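Local coordinates for pentacotripeptide-repeat region of PRORP domain-containing protein (Brachypodium distachyon, PDB 4ME2) that probably binds RNA in the chloroplast, including group II intron RNA, as a THA8-type pentatricopeptide repeat protein built of helix-turn-helix repeats, at residues A[71-74]-A[75-79]; A[78-82]-A[83-87]; A[141-144]-A[145-149]. All blocks are in the same frame, centred on the assembly; numbering follows the deposited sequence.

Interaction 1. Residues A[71-74]-A[75-79]; sequences AAAS and AALGR
The peptide carbonyl of Ala71 receives two donors on the same face of its plane. The backbone N-H of Ala75 is one of them, tilted 24° out of that plane, with Ala75 N 3.2 Å from Ala71 O. The other is the hydroxyl of Ser74, whose OG lies 3.1 Å from Ala71 O. It stands further above the plane, at 38°, and so misses the lone-pair direction. The serine torsion explains this bond: with chi1 at 60°, OG sits between the backbone N and the carbonyl carbon and turns back over the preceding turn. Ala71 O is thus gripped twice, once by backbone and once by side chain.

The next carbonyls follow the helical pattern. Ala76 N bonds to Ala72 O at 2.8 Å. Leu77 N reaches Ala73 O at 2.9 Å. The last bond of the series, Gly78 N to Ser74 O, is bent and weak.

Leu77 lays its side chain beside the Ala73 carbonyl. Its CG is 3.3 Å from Ala73 O, and the CD1 branch comes alongside the Ala73 methyl, with Leu77 CD1 4.3 Å from Ala73 CB. Both residues are buried. Ala73 and Leu77 meet helix 98-109 at Ala103 and Ala104, while Ala72 and Ala76 lie against helix 47-59. Ala71, Ser74 and Ala75 are exposed.

A serine hydroxyl bonded back to a carbonyl of the previous turn is a common feature of alpha helices. Here it occurs on an amphipathic helix of the all-helical pentatricopeptide repeat fold, near that helix's C-terminal end.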
loop_
_atom_site.group_PDB
_atom_site.type_symbol
_atom_site.label_atom_id
_atom_site.label_comp_id
_atom_site.label_asym_id
_atom_site.label_seq_id
_atom_site.Cartn_x
_atom_site.Cartn_y
_atom_site.Cartn_z
ATOM N N ALA A 71 3.145 -3.097 -18.731
ATOM C CA ALA A 71 2.627 -3.110 -20.094
ATOM C C ALA A 71 1.654 -4.265 -20.272
ATOM O O ALA A 71 0.596 -4.121 -20.898
ATOM C CB ALA A 71 3.769 -3.223 -21.091
ATOM N N ALA A 72 2.013 -5.414 -19.714
ATOM C CA ALA A 72 1.190 -6.586 -19.880
ATOM C C ALA A 72 -0.131 -6.382 -19.159
ATOM O O ALA A 72 -1.166 -6.775 -19.666
ATOM C CB ALA A 72 1.899 -7.830 -19.386
ATOM N N ALA A 73 -0.094 -5.751 -17.986
ATOM C CA ALA A 73 -1.303 -5.611 -17.169
ATOM C C ALA A 73 -2.341 -4.702 -17.817
ATOM O O ALA A 73 -3.533 -4.999 -17.782
ATOM C CB ALA A 73 -0.961 -5.133 -15.765
ATOM N N SER A 74 -1.899 -3.602 -18.418
ATOM C CA SER A 74 -2.845 -2.749 -19.128
ATOM C C SER A 74 -3.437 -3.462 -20.344
ATOM O O SER A 74 -4.630 -3.346 -20.603
ATOM C CB SER A 74 -2.227 -1.399 -19.509
ATOM O OG SER A 74 -1.108 -1.561 -20.358
ATOM N N ALA A 75 -2.615 -4.210 -21.074
ATOM C CA ALA A 75 -3.092 -4.934 -22.249
ATOM C C ALA A 75 -4.076 -6.043 -21.875
ATOM O O ALA A 75 -5.118 -6.199 -22.509
ATOM C CB ALA A 75 -1.922 -5.506 -23.039
ATOM N N ALA A 76 -3.751 -6.811 -20.844
ATOM C CA ALA A 76 -4.568 -7.973 -20.501
ATOM C C ALA A 76 -5.822 -7.619 -19.699
ATOM O O ALA A 76 -6.865 -8.275 -19.840
ATOM C CB ALA A 76 -3.729 -9.005 -19.770
ATOM N N LEU A 77 -5.730 -6.573 -18.881
ATOM C CA LEU A 77 -6.790 -6.258 -17.923
ATOM C C LEU A 77 -7.544 -4.971 -18.237
ATOM O O LEU A 77 -8.539 -4.653 -17.580
ATOM C CB LEU A 77 -6.210 -6.169 -16.505
ATOM C CG LEU A 77 -5.205 -7.227 -16.042
ATOM C CD1 LEU A 77 -4.684 -6.888 -14.654
ATOM C CD2 LEU A 77 -5.796 -8.626 -16.062
ATOM N N GLY A 78 -7.076 -4.243 -19.243
ATOM C CA GLY A 78 -7.565 -2.897 -19.523
ATOM C C GLY A 78 -8.984 -2.758 -20.040
ATOM O O GLY A 78 -9.513 -1.651 -20.088
ATOM N N ARG A 79 -9.602 -3.868 -20.434
ATOM C CA ARG A 79 -10.982 -3.839 -20.928
ATOM C C ARG A 79 -12.002 -4.267 -19.869
ATOM O O ARG A 79 -13.215 -4.209 -20.106
ATOM C CB ARG A 79 -11.142 -4.715 -22.184
ATOM C CG ARG A 79 -10.119 -4.504 -23.298
ATOM C CD ARG A 79 -10.200 -3.121 -23.927
ATOM N NE ARG A 79 -9.609 -3.093 -25.268
ATOM C CZ ARG A 79 -9.241 -1.986 -25.911
ATOM N NH1 ARG A 79 -9.389 -0.794 -25.343
ATOM N NH2 ARG A 79 -8.715 -2.069 -27.127
#

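Interaction 2. Residues A[78-82]-A[83-87]; sequences GRLLR and ADLLA
Leu80 and Leu85 touch across the start of helix 82-94. Leu80 CB is 4.1 Å from Leu85 CB. The CD1 branch of Leu80 goes further and lies 3.7 Å from Leu85 CA. The Leu80 CD2 branch meets Asp84 CB at 3.8 Å, the two side chains crossing at about a right angle. Leu80 precedes the N-cap residue Leu81, and Leu85 is the fourth residue after that cap. This spacing is that of a hydrophobic staple.

The backbone sets the first turn. Leu85 N bonds to Leu81 O at 2.9 Å, and Leu86 N bonds to Arg82 O at 3.0 Å. A water joins the cap to the turn: it accepts from Leu81 N at 2.8 Å and donates to Asp84 OD2 at 2.7 Å. In a capping box the side chain three residues after the cap would take the cap N-H directly; here the water stands between them. The other carboxylate oxygen, Asp84 OD1, is held by the hydroxyl of Ser46. An acidic group at a helix N-terminus probably gains from the helix dipole.

One turn along the helix, Arg82 and Leu86 meet. Arg82 CG points away from its own backbone N (chi1 -175°), and the chain then bends at chi3. This brings NH1 to 3.6 Å from Leu86 CD1, while Ala83 N lies over one face of the guanidinium.

Further out, Trp113 touches Arg82, Leu85 and Leu86. Leu80 rests on Glu48 and Ala52 of helix 47-59, whereas Leu85 packs on Val107 and Ala108 of helix 98-109. The turn after helix 66-77 therefore starts helix 82-94 with its two staple leucines facing different neighbouring helices.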
loop_
_atom_site.group_PDB
_atom_site.type_symbol
_atom_site.label_atom_id
_atom_site.label_comp_id
_atom_site.label_asym_id
_atom_site.label_seq_id
_atom_site.Cartn_x
_atom_site.Cartn_y
_atom_site.Cartn_z
ATOM N N GLY A 78 -7.076 -4.243 -19.243
ATOM C CA GLY A 78 -7.565 -2.897 -19.523
ATOM C C GLY A 78 -8.984 -2.758 -20.040
ATOM O O GLY A 78 -9.513 -1.651 -20.088
ATOM N N ARG A 79 -9.602 -3.868 -20.434
ATOM C CA ARG A 79 -10.982 -3.839 -20.928
ATOM C C ARG A 79 -12.002 -4.267 -19.869
ATOM O O ARG A 79 -13.215 -4.209 -20.106
ATOM C CB ARG A 79 -11.142 -4.715 -22.184
ATOM C CG ARG A 79 -10.119 -4.504 -23.298
ATOM C CD ARG A 79 -10.200 -3.121 -23.927
ATOM N NE ARG A 79 -9.609 -3.093 -25.268
ATOM C CZ ARG A 79 -9.241 -1.986 -25.911
ATOM N NH1 ARG A 79 -9.389 -0.794 -25.343
ATOM N NH2 ARG A 79 -8.715 -2.069 -27.127
ATOM N N LEU A 80 -11.517 -4.693 -18.703
ATOM C CA LEU A 80 -12.383 -5.284 -17.675
ATOM C C LEU A 80 -13.175 -4.256 -16.884
ATOM O O LEU A 80 -12.639 -3.218 -16.509
ATOM C CB LEU A 80 -11.563 -6.118 -16.692
ATOM C CG LEU A 80 -10.850 -7.379 -17.183
ATOM C CD1 LEU A 80 -9.996 -7.936 -16.057
ATOM C CD2 LEU A 80 -11.831 -8.430 -17.684
ATOM N N LEU A 81 -14.444 -4.569 -16.626
ATOM C CA LEU A 81 -15.260 -3.816 -15.670
ATOM C C LEU A 81 -14.778 -4.079 -14.245
ATOM O O LEU A 81 -14.037 -5.038 -14.000
ATOM C CB LEU A 81 -16.739 -4.190 -15.806
ATOM C CG LEU A 81 -17.403 -4.034 -17.173
ATOM C CD1 LEU A 81 -18.820 -4.581 -17.108
ATOM C CD2 LEU A 81 -17.409 -2.585 -17.634
ATOM N N ARG A 82 -15.198 -3.226 -13.312
ATOM C CA ARG A 82 -14.703 -3.267 -11.935
ATOM C C ARG A 82 -14.672 -4.674 -11.347
ATOM O O ARG A 82 -13.627 -5.138 -10.908
ATOM C CB ARG A 82 -15.537 -2.363 -11.018
ATOM C CG ARG A 82 -15.006 -2.263 -9.589
ATOM C CD ARG A 82 -16.046 -1.671 -8.640
ATOM N NE ARG A 82 -17.291 -2.434 -8.719
ATOM C CZ ARG A 82 -17.546 -3.554 -8.045
ATOM N NH1 ARG A 82 -16.655 -4.054 -7.197
ATOM N NH2 ARG A 82 -18.700 -4.175 -8.216
ATOM N N ALA A 83 -15.827 -5.333 -11.329
ATOM C CA ALA A 83 -15.953 -6.632 -10.675
ATOM C C ALA A 83 -14.961 -7.646 -11.242
ATOM O O ALA A 83 -14.319 -8.376 -10.488
ATOM C CB ALA A 83 -17.383 -7.154 -10.780
ATOM N N ASP A 84 -14.835 -7.672 -12.565
ATOM C CA ASP A 84 -13.925 -8.600 -13.234
ATOM C C ASP A 84 -12.458 -8.249 -12.973
ATOM O O ASP A 84 -11.622 -9.141 -12.787
ATOM C CB ASP A 84 -14.220 -8.651 -14.733
ATOM C CG ASP A 84 -15.614 -9.199 -15.039
ATOM O OD1 ASP A 84 -16.034 -10.180 -14.389
ATOM O OD2 ASP A 84 -16.295 -8.643 -15.925
ATOM N N LEU A 85 -12.138 -6.958 -12.946
ATOM C CA LEU A 85 -10.761 -6.553 -12.665
ATOM C C LEU A 85 -10.336 -6.974 -11.260
ATOM O O LEU A 85 -9.256 -7.541 -11.068
ATOM C CB LEU A 85 -10.565 -5.043 -12.851
ATOM C CG LEU A 85 -9.139 -4.532 -12.581
ATOM C CD1 LEU A 85 -8.106 -5.304 -13.390
ATOM C CD2 LEU A 85 -9.003 -3.043 -12.861
ATOM N N LEU A 86 -11.180 -6.682 -10.277
ATOM C CA LEU A 86 -10.889 -7.044 -8.902
ATOM C C LEU A 86 -10.849 -8.563 -8.718
ATOM O O LEU A 86 -10.079 -9.058 -7.900
ATOM C CB LEU A 86 -11.892 -6.395 -7.943
ATOM C CG LEU A 86 -11.900 -4.860 -7.918
ATOM C CD1 LEU A 86 -13.062 -4.349 -7.078
ATOM C CD2 LEU A 86 -10.583 -4.300 -7.401
ATOM N N ALA A 87 -11.666 -9.290 -9.475
ATOM C CA ALA A 87 -11.665 -10.757 -9.398
ATOM C C ALA A 87 -10.371 -11.315 -9.978
ATOM O O ALA A 87 -9.801 -12.256 -9.423
ATOM C CB ALA A 87 -12.874 -11.354 -10.107
HETATM O O HOH W 1 -15.343 -6.994 -17.776
#

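Interaction 3. Residues A[141-144]-A[145-149]; sequences ALVE and AFIEE
Val143 and Ile147 are one helical turn apart, and their side chains run at a slant to each other. Only the ends meet: Val143 CG1 is 4.1 Å from Ile147 CD1. Ile147 CG1 is placed beside its own backbone N (chi1 -66°) and so leans back over the previous turn, 3.4 Å from Val143 O. That oxygen also takes the backbone bond from Ile147 N at 3.0 Å.

Phe146 is turned differently. Its CB stays near the same carbonyl, 3.5 Å from Val143 O, but its ring leads away from the 141-144 turn. The torsion at chi1, 168°, sets the ring opposite the backbone N. Glu149 OE2 lies in the ring plane, at its edge. Trp163 meets the ring edge-to-face and Tyr121 meets it at about 70°, while Glu149 bonds to the Tyr121 hydroxyl through OE2 and pairs with Arg109 through OE1.

Glu144 and Glu148 follow each other one turn apart. Their backbones are joined by the bond from Glu148 N to Glu144 O, at 3.0 Å. Their carboxylates stay apart, with Glu144 OE1 6.8 Å from Glu148 OE1. Each has its own arginine: Arg189 pairs with Glu144 and Arg152 with Glu148, which probably eases the like charges.

Val143 and Ile147 together face helix 184-197, Phe146 meets Leu171 and Leu174 of helix 168-180, and Leu142 instead touches helix 98-109. This is a central amphipathic helix, packed against other helices on several sides, as in the helical solenoid of pentatricopeptide repeat proteins.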
loop_
_atom_site.group_PDB
_atom_site.type_symbol
_atom_site.label_atom_id
_atom_site.label_comp_id
_atom_site.label_asym_id
_atom_site.label_seq_id
_atom_site.Cartn_x
_atom_site.Cartn_y
_atom_site.Cartn_z
ATOM N N ALA A 141 7.320 1.741 -3.470
ATOM C CA ALA A 141 6.686 2.511 -4.531
ATOM C C ALA A 141 5.170 2.577 -4.346
ATOM O O ALA A 141 4.566 3.624 -4.580
ATOM C CB ALA A 141 7.048 1.950 -5.904
ATOM N N LEU A 142 4.568 1.472 -3.910
ATOM C CA LEU A 142 3.129 1.446 -3.643
ATOM C C LEU A 142 2.762 2.449 -2.549
ATOM O O LEU A 142 1.732 3.131 -2.642
ATOM C CB LEU A 142 2.675 0.033 -3.261
ATOM C CG LEU A 142 1.198 -0.139 -2.874
ATOM C CD1 LEU A 142 0.283 0.257 -4.027
ATOM C CD2 LEU A 142 0.928 -1.564 -2.420
ATOM N N VAL A 143 3.612 2.551 -1.527
ATOM C CA VAL A 143 3.378 3.494 -0.436
ATOM C C VAL A 143 3.484 4.941 -0.920
ATOM O O VAL A 143 2.658 5.776 -0.556
ATOM C CB VAL A 143 4.286 3.219 0.779
ATOM C CG1 VAL A 143 4.226 4.369 1.770
ATOM C CG2 VAL A 143 3.862 1.924 1.452
ATOM N N GLU A 144 4.477 5.231 -1.756
ATOM C CA GLU A 144 4.559 6.554 -2.376
ATOM C C GLU A 144 3.308 6.865 -3.194
ATOM O O GLU A 144 2.815 7.991 -3.156
ATOM C CB GLU A 144 5.810 6.689 -3.245
ATOM C CG GLU A 144 7.106 6.653 -2.455
ATOM C CD GLU A 144 7.186 7.738 -1.401
ATOM O OE1 GLU A 144 7.018 8.927 -1.750
ATOM O OE2 GLU A 144 7.426 7.406 -0.223
ATOM N N ALA A 145 2.790 5.864 -3.908
ATOM C CA ALA A 145 1.595 6.035 -4.739
ATOM C C ALA A 145 0.354 6.306 -3.892
ATOM O O ALA A 145 -0.501 7.101 -4.278
ATOM C CB ALA A 145 1.383 4.828 -5.650
ATOM N N PHE A 146 0.274 5.651 -2.739
ATOM C CA PHE A 146 -0.822 5.854 -1.805
ATOM C C PHE A 146 -0.787 7.280 -1.268
ATOM O O PHE A 146 -1.803 7.969 -1.263
ATOM C CB PHE A 146 -0.733 4.836 -0.664
ATOM C CG PHE A 146 -1.639 5.131 0.504
ATOM C CD1 PHE A 146 -2.998 5.385 0.316
ATOM C CD2 PHE A 146 -1.139 5.119 1.801
ATOM C CE1 PHE A 146 -3.832 5.640 1.397
ATOM C CE2 PHE A 146 -1.967 5.366 2.889
ATOM C CZ PHE A 146 -3.315 5.631 2.686
ATOM N N ILE A 147 0.387 7.725 -0.833
ATOM C CA ILE A 147 0.508 9.070 -0.270
ATOM C C ILE A 147 0.142 10.113 -1.326
ATOM O O ILE A 147 -0.614 11.048 -1.046
ATOM C CB ILE A 147 1.904 9.320 0.343
ATOM C CG1 ILE A 147 2.103 8.408 1.557
ATOM C CG2 ILE A 147 2.069 10.779 0.758
ATOM C CD1 ILE A 147 3.521 8.369 2.090
ATOM N N GLU A 148 0.653 9.920 -2.540
ATOM C CA GLU A 148 0.372 10.830 -3.651
ATOM C C GLU A 148 -1.114 10.855 -4.014
ATOM O O GLU A 148 -1.701 11.933 -4.149
ATOM C CB GLU A 148 1.227 10.495 -4.878
ATOM C CG GLU A 148 0.787 11.230 -6.143
ATOM C CD GLU A 148 1.927 11.533 -7.104
ATOM O OE1 GLU A 148 3.073 11.108 -6.845
ATOM O OE2 GLU A 148 1.673 12.214 -8.124
ATOM N N GLU A 149 -1.730 9.683 -4.160
ATOM C CA GLU A 149 -3.142 9.650 -4.541
ATOM C C GLU A 149 -4.037 10.346 -3.511
ATOM O O GLU A 149 -5.086 10.877 -3.860
ATOM C CB GLU A 149 -3.631 8.225 -4.842
ATOM C CG GLU A 149 -3.837 7.340 -3.623
ATOM C CD GLU A 149 -3.970 5.864 -3.961
ATOM O OE1 GLU A 149 -4.000 5.509 -5.156
ATOM O OE2 GLU A 149 -4.055 5.056 -3.018
#

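Interaction 2 begins on the residues where interaction 1 ends, and interaction 3 follows later in the chain. Interactions 1 and 2 share Gly78 and Arg79, and their centres are about 10 Å apart. They touch through Leu77 CB and Leu85 CD1, at 3.7 Å. Interaction 1 covers the end of helix 66-77, and interaction 2 the turn into helix 82-94. Interaction 3 lies on helix 133-151, nearer the centre of the chain. Its centre is about 21 Å from that of interaction 1 and about 22 Å from that of interaction 2, with no direct touch. Helix 98-109 is packed on by all three. It thus links the N-terminal helices to the middle of this all-helical array.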